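Local coordinates for N-deoxyribosyltransferase (Bacillus psychrosaccharolyticus, PDB 6EVS) that catalyses the transfer of 2-deoxyribose between nucleobases, an activity used to synthesise modified nucleosides, at the interface of chains A and B. Numbering follows the deposited sequence. Chains: chain A/B, N-deoxyribosyltransferase.

The interface of chains A and B. Residues chain A 61, 64; chain B 93-96, 115, 132.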
loop_
_atom_site.group_PDB
_atom_site.type_symbol
_atom_site.label_atom_id
_atom_site.label_comp_id
_atom_site.label_asym_id
_atom_site.label_seq_id
_atom_site.Cartn_x
_atom_site.Cartn_y
_atom_site.Cartn_z
ATOM N N GLU A 61 3.055 3.629 14.220
ATOM C CA GLU A 61 3.749 4.742 13.580
ATOM C C GLU A 61 5.262 4.515 13.561
ATOM O O GLU A 61 5.935 4.878 12.586
ATOM C CB GLU A 61 3.404 6.069 14.270
ATOM C CG GLU A 61 3.575 7.268 13.362
ATOM C CD GLU A 61 2.593 7.265 12.197
ATOM O OE1 GLU A 61 2.887 7.907 11.176
ATOM O OE2 GLU A 61 1.529 6.613 12.295
ATOM N N LYS A 64 6.198 2.188 10.840
ATOM C CA LYS A 64 6.188 2.941 9.585
ATOM C C LYS A 64 7.414 3.839 9.455
ATOM O O LYS A 64 7.955 4.008 8.348
ATOM C CB LYS A 64 4.901 3.755 9.495
ATOM C CG LYS A 64 3.685 2.907 9.194
ATOM C CD LYS A 64 2.404 3.572 9.659
ATOM C CE LYS A 64 1.208 2.703 9.303
ATOM N NZ LYS A 64 -0.097 3.387 9.505
ATOM N N GLY B 93 1.695 6.127 4.952
ATOM C CA GLY B 93 2.528 5.763 6.091
ATOM C C GLY B 93 3.536 6.818 6.478
ATOM O O GLY B 93 4.513 6.508 7.164
ATOM N N LYS B 94 3.327 8.078 6.047
ATOM C CA LYS B 94 4.196 9.170 6.467
ATOM C C LYS B 94 3.702 9.720 7.799
ATOM O O LYS B 94 2.524 10.090 7.898
ATOM C CB LYS B 94 4.192 10.296 5.436
ATOM C CG LYS B 94 4.359 9.780 4.039
ATOM C CD LYS B 94 5.722 9.224 3.900
ATOM C CE LYS B 94 6.045 8.948 2.404
ATOM N NZ LYS B 94 7.345 8.219 2.384
ATOM N N PRO B 95 4.548 9.796 8.831
ATOM C CA PRO B 95 4.109 10.451 10.073
ATOM C C PRO B 95 3.670 11.882 9.774
ATOM O O PRO B 95 4.334 12.609 9.029
ATOM C CB PRO B 95 5.353 10.400 10.960
ATOM C CG PRO B 95 6.023 9.084 10.547
ATOM C CD PRO B 95 5.850 9.118 9.001
ATOM N N VAL B 96 2.520 12.267 10.307
ATOM C CA VAL B 96 1.979 13.602 10.079
ATOM C C VAL B 96 2.236 14.461 11.306
ATOM O O VAL B 96 1.837 14.102 12.417
ATOM C CB VAL B 96 0.478 13.560 9.749
ATOM C CG1 VAL B 96 -0.105 14.964 9.830
ATOM C CG2 VAL B 96 0.254 12.966 8.383
ATOM N N HIS B 115 0.566 12.463 14.156
ATOM C CA HIS B 115 1.474 11.879 15.134
ATOM C C HIS B 115 1.968 12.903 16.143
ATOM O O HIS B 115 2.237 12.548 17.293
ATOM C CB HIS B 115 2.686 11.247 14.428
ATOM C CG HIS B 115 3.599 10.528 15.369
ATOM N ND1 HIS B 115 3.242 9.360 16.003
ATOM C CD2 HIS B 115 4.842 10.834 15.813
ATOM C CE1 HIS B 115 4.236 8.962 16.780
ATOM N NE2 HIS B 115 5.223 9.836 16.680
ATOM N N LEU B 132 11.077 10.677 16.994
ATOM C CA LEU B 132 9.682 10.893 16.628
ATOM C C LEU B 132 8.714 10.504 17.754
ATOM O O LEU B 132 7.844 9.649 17.568
ATOM C CB LEU B 132 9.368 10.135 15.345
ATOM C CG LEU B 132 8.145 10.492 14.511
ATOM C CD1 LEU B 132 8.543 11.454 13.395
ATOM C CD2 LEU B 132 7.499 9.241 13.926
HETATM O O HOH W 1 7.215 6.048 6.670
HETATM O O HOH W 2 0.972 8.352 9.588
#
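A:Glu61 and A:Lys64, one turn apart near the C-terminal end of helix 49-65, face an irregular stretch of chain B, in which B:Gly93 has a positive phi before B:Lys94 and B:Pro95 extend into strand 96-99. This patch forms part of the interface between two subunits of the deposited hexamer, and the interface as a whole is not an exact two-fold. A:Glu61 reaches in between B:Pro95 and B:His115. With CG anti to the backbone N (chi1 -155°) and a bend at chi2, its methylene groups lie over one face of the imidazole, offset to the ND1 rim, while the carboxylate turns toward the proline. A:Glu61 CG sits above B:His115 ND1, 3.4 Å away, and A:Glu61 CB lies beyond that rim, 3.7 Å from the same nitrogen. The two side chains run past each other in opposite senses, their carboxylate and ring planes 28° apart. A:Glu61 OE2, a carboxylate oxygen, stays 4.9 Å from B:His115 ND1, too far for a direct salt bridge; the charge of the histidine is not seen, and any mutual influence would be at longer range. Within chain B the opposite edge of the imidazole is held by a hydrogen bond: B:His115 NE2 donates a nearly straight bond of 2.8 Å to the carbonyl O of B:Leu132, which lies close to the ring plane, whereas the donor sits well above the carbonyl plane. This bond should restrain rotation of the ring that receives the A:Glu61 methylenes. The other carboxylate oxygen, A:Glu61 OE1, lies over B:Pro95, 3.4 Å from the pyrrolidine carbon B:Pro95 CG, and is linked through a water to the carbonyl O of B:Lys94. Toward the end of the helix, A:Lys64 contributes the root of its side chain, CB packing near B:Gly93 O, while the rest of the chain extends past the glycine. A second water joins the two backbones here, 2.7 Å from A:Lys64 O and 2.8 Å from B:Gly93 O.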